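Local coordinates for catabolite activation-like protein (Xanthomonas campestris pv. campestris, PDB 3IWZ) that acts as a homodimeric, DNA-binding global transcription regulator of virulence genes, apparently losing DNA binding when it takes up cyclic di-GMP, at residues I65-D70 and L75-F80. Sequence-based numbering, arbitrary orientation.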
ATOM      1  N   ILE D  65       4.252  -5.718 -10.272  1.00 31.63           N
ATOM      2  CA  ILE D  65       3.312  -6.318  -9.330  1.00 30.79           C
ATOM      3  C   ILE D  65       1.953  -5.844  -9.824  1.00 30.42           C
ATOM      4  O   ILE D  65       1.700  -4.643  -9.903  1.00 31.48           O
ATOM      5  CB  ILE D  65       3.526  -5.829  -7.886  1.00 27.88           C
ATOM      6  CG1 ILE D  65       4.900  -6.268  -7.367  1.00 28.91           C
ATOM      7  CG2 ILE D  65       2.423  -6.369  -6.989  1.00 25.49           C
ATOM      8  CD1 ILE D  65       5.069  -7.763  -7.200  1.00 35.31           C
ATOM      9  N   ILE D  66       1.088  -6.790 -10.166  1.00 30.47           N
ATOM     10  CA  ILE D  66      -0.223  -6.459 -10.689  1.00 30.75           C
ATOM     11  C   ILE D  66      -1.348  -7.057  -9.852  1.00 34.46           C
ATOM     12  O   ILE D  66      -1.236  -8.173  -9.349  1.00 34.36           O
ATOM     13  CB  ILE D  66      -0.357  -6.964 -12.151  1.00 29.15           C
ATOM     14  CG1 ILE D  66       0.944  -6.689 -12.912  1.00 29.87           C
ATOM     15  CG2 ILE D  66      -1.525  -6.261 -12.846  1.00 27.49           C
ATOM     16  CD1 ILE D  66       0.880  -7.003 -14.403  1.00 32.38           C
ATOM     17  N   ALA D  67      -2.434  -6.304  -9.706  1.00 38.69           N
ATOM     18  CA  ALA D  67      -3.599  -6.763  -8.952  1.00 41.08           C
ATOM     19  C   ALA D  67      -4.713  -7.023  -9.955  1.00 44.01           C
ATOM     20  O   ALA D  67      -4.833  -6.312 -10.954  1.00 43.98           O
ATOM     21  CB  ALA D  67      -4.038  -5.698  -7.947  1.00 41.49           C
ATOM     22  N   GLU D  68      -5.520  -8.047  -9.694  1.00 46.95           N
ATOM     23  CA  GLU D  68      -6.617  -8.395 -10.581  1.00 50.71           C
ATOM     24  C   GLU D  68      -7.966  -8.115  -9.938  1.00 52.78           C
ATOM     25  O   GLU D  68      -8.081  -8.056  -8.716  1.00 53.20           O
ATOM     26  CB  GLU D  68      -6.567  -9.882 -10.946  1.00 52.45           C
ATOM     27  CG  GLU D  68      -5.483 -10.282 -11.919  1.00 54.73           C
ATOM     28  CD  GLU D  68      -5.965 -11.336 -12.910  1.00 56.37           C
ATOM     29  OE1 GLU D  68      -6.591 -12.323 -12.463  1.00 55.26           O
ATOM     30  OE2 GLU D  68      -5.710 -11.175 -14.131  1.00 56.53           O
ATOM     31  N   GLU D  69      -8.985  -7.933 -10.771  1.00 54.69           N
ATOM     32  CA  GLU D  69     -10.331  -7.721 -10.269  1.00 56.98           C
ATOM     33  C   GLU D  69     -11.162  -8.870 -10.811  1.00 58.97           C
ATOM     34  O   GLU D  69     -10.611  -9.903 -11.194  1.00 59.22           O
ATOM     35  CB  GLU D  69     -10.906  -6.378 -10.721  1.00 56.37           C
ATOM     36  CG  GLU D  69     -10.861  -5.308  -9.631  1.00 55.03           C
ATOM     37  CD  GLU D  69     -11.628  -5.712  -8.370  1.00 55.69           C
ATOM     38  OE1 GLU D  69     -11.427  -5.063  -7.315  1.00 50.14           O
ATOM     39  OE2 GLU D  69     -12.434  -6.675  -8.442  1.00 54.94           O
ATOM     40  N   ASP D  70     -12.478  -8.704 -10.849  1.00 62.05           N
ATOM     41  CA  ASP D  70     -13.327  -9.782 -11.336  1.00 64.18           C
ATOM     42  C   ASP D  70     -13.589  -9.687 -12.830  1.00 64.68           C
ATOM     43  O   ASP D  70     -13.409 -10.670 -13.559  1.00 64.10           O
ATOM     44  CB  ASP D  70     -14.648  -9.804 -10.567  1.00 64.66           C
ATOM     45  CG  ASP D  70     -15.042 -11.204 -10.149  1.00 64.76           C
ATOM     46  OD1 ASP D  70     -16.044 -11.353  -9.420  1.00 65.62           O
ATOM     47  OD2 ASP D  70     -14.340 -12.157 -10.556  1.00 64.77           O
ATOM     48  N   LEU D  75      -4.344  -3.855 -12.740  1.00 36.44           N
ATOM     49  CA  LEU D  75      -3.839  -2.567 -12.298  1.00 33.85           C
ATOM     50  C   LEU D  75      -2.394  -2.765 -11.835  1.00 32.92           C
ATOM     51  O   LEU D  75      -2.128  -3.438 -10.829  1.00 32.01           O
ATOM     52  CB  LEU D  75      -4.692  -2.012 -11.146  1.00 32.34           C
ATOM     53  CG  LEU D  75      -4.319  -0.638 -10.570  1.00 32.85           C
ATOM     54  CD1 LEU D  75      -4.560   0.453 -11.613  1.00 32.21           C
ATOM     55  CD2 LEU D  75      -5.160  -0.362  -9.314  1.00 30.94           C
ATOM     56  N   VAL D  76      -1.460  -2.203 -12.596  1.00 30.70           N
ATOM     57  CA  VAL D  76      -0.053  -2.277 -12.249  1.00 29.27           C
ATOM     58  C   VAL D  76       0.123  -1.428 -10.991  1.00 28.65           C
ATOM     59  O   VAL D  76      -0.300  -0.267 -10.951  1.00 29.87           O
ATOM     60  CB  VAL D  76       0.827  -1.712 -13.394  1.00 27.49           C
ATOM     61  CG1 VAL D  76       2.273  -1.555 -12.937  1.00 26.35           C
ATOM     62  CG2 VAL D  76       0.754  -2.634 -14.596  1.00 26.39           C
ATOM     63  N   LEU D  77       0.723  -2.006  -9.957  1.00 28.60           N
ATOM     64  CA  LEU D  77       0.926  -1.261  -8.721  1.00 32.25           C
ATOM     65  C   LEU D  77       2.342  -0.725  -8.671  1.00 33.60           C
ATOM     66  O   LEU D  77       2.661   0.121  -7.836  1.00 36.46           O
ATOM     67  CB  LEU D  77       0.682  -2.142  -7.497  1.00 29.82           C
ATOM     68  CG  LEU D  77      -0.610  -2.951  -7.481  1.00 31.92           C
ATOM     69  CD1 LEU D  77      -0.746  -3.623  -6.134  1.00 35.27           C
ATOM     70  CD2 LEU D  77      -1.792  -2.059  -7.735  1.00 32.14           C
ATOM     71  N   GLY D  78       3.193  -1.228  -9.559  1.00 31.37           N
ATOM     72  CA  GLY D  78       4.568  -0.767  -9.590  1.00 32.79           C
ATOM     73  C   GLY D  78       5.569  -1.658 -10.309  1.00 33.38           C
ATOM     74  O   GLY D  78       5.308  -2.834 -10.586  1.00 32.80           O
ATOM     75  N   TYR D  79       6.720  -1.076 -10.625  1.00 32.22           N
ATOM     76  CA  TYR D  79       7.799  -1.792 -11.284  1.00 34.04           C
ATOM     77  C   TYR D  79       8.906  -1.869 -10.258  1.00 34.74           C
ATOM     78  O   TYR D  79       9.018  -0.998  -9.395  1.00 35.76           O
ATOM     79  CB  TYR D  79       8.303  -1.036 -12.517  1.00 35.42           C
ATOM     80  CG  TYR D  79       7.252  -0.801 -13.576  1.00 36.70           C
ATOM     81  CD1 TYR D  79       6.322  -1.791 -13.898  1.00 35.81           C
ATOM     82  CD2 TYR D  79       7.218   0.396 -14.294  1.00 37.73           C
ATOM     83  CE1 TYR D  79       5.387  -1.597 -14.911  1.00 35.39           C
ATOM     84  CE2 TYR D  79       6.287   0.598 -15.315  1.00 37.81           C
ATOM     85  CZ  TYR D  79       5.378  -0.402 -15.616  1.00 36.14           C
ATOM     86  OH  TYR D  79       4.473  -0.204 -16.628  1.00 36.41           O
ATOM     87  N   PHE D  80       9.727  -2.904 -10.342  1.00 34.39           N
ATOM     88  CA  PHE D  80      10.798  -3.061  -9.383  1.00 34.31           C
ATOM     89  C   PHE D  80      12.043  -3.648 -10.031  1.00 35.60           C
ATOM     90  O   PHE D  80      11.955  -4.546 -10.866  1.00 36.92           O
ATOM     91  CB  PHE D  80      10.307  -3.947  -8.243  1.00 31.87           C
ATOM     92  CG  PHE D  80       9.038  -3.454  -7.609  1.00 29.35           C
ATOM     93  CD1 PHE D  80       9.075  -2.486  -6.615  1.00 28.06           C
ATOM     94  CD2 PHE D  80       7.801  -3.947  -8.021  1.00 27.23           C
ATOM     95  CE1 PHE D  80       7.910  -2.014  -6.038  1.00 26.79           C
ATOM     96  CE2 PHE D  80       6.628  -3.483  -7.451  1.00 26.38           C
ATOM     97  CZ  PHE D  80       6.680  -2.512  -6.454  1.00 27.50           C
TER
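I65 and F80 make the tightest apolar meeting here: the isoleucine's CG1 comes to 3.3 Å from F80 CE2, approaching the ring obliquely, the two side chains crossing at about a right angle. CG1 lies beside the backbone N of I65 and anti to its carbonyl carbon (chi1 -64°), which turns it to the ring, while the CG2 branch looks the other way and meets L77 CD1 at 4.3 Å. The other methyl of L77, CD2, rests at 4.3 Å from A67 CB, so this leucine spans I65 and A67 on one face of the sheet. On the reverse face I66 pairs with V76 more loosely, CD1 to CG2 4.4 Å.

These two strands form an antiparallel beta hairpin at the edge of a sheet in the cyclic nucleotide-binding domain, a jelly-roll of the CRP family. A67 and L75 are a hydrogen-bonded pair, gripping each other through both N-H groups, and I66 with V76 is the non-hydrogen-bonded pair that follows. Then L77 and G78 both face I65 in a beta bulge: L77 N reaches I65 O at 2.8 Å, nearly straight at 171°, and I65 N donates a hydrogen bond to G78 O at 3.1 Å. Helix 130-157 of the second subunit packs over A67, L75 and L77, where S153, F157 and T149 touch them, so this face belongs to the dimer interface. Beyond the end of strand 63-68, E69 OE2 makes a long, weak ion pair with R166 of the second subunit, and at the other end of the hairpin Y79 OH hydrogen-bonds E192 OE1.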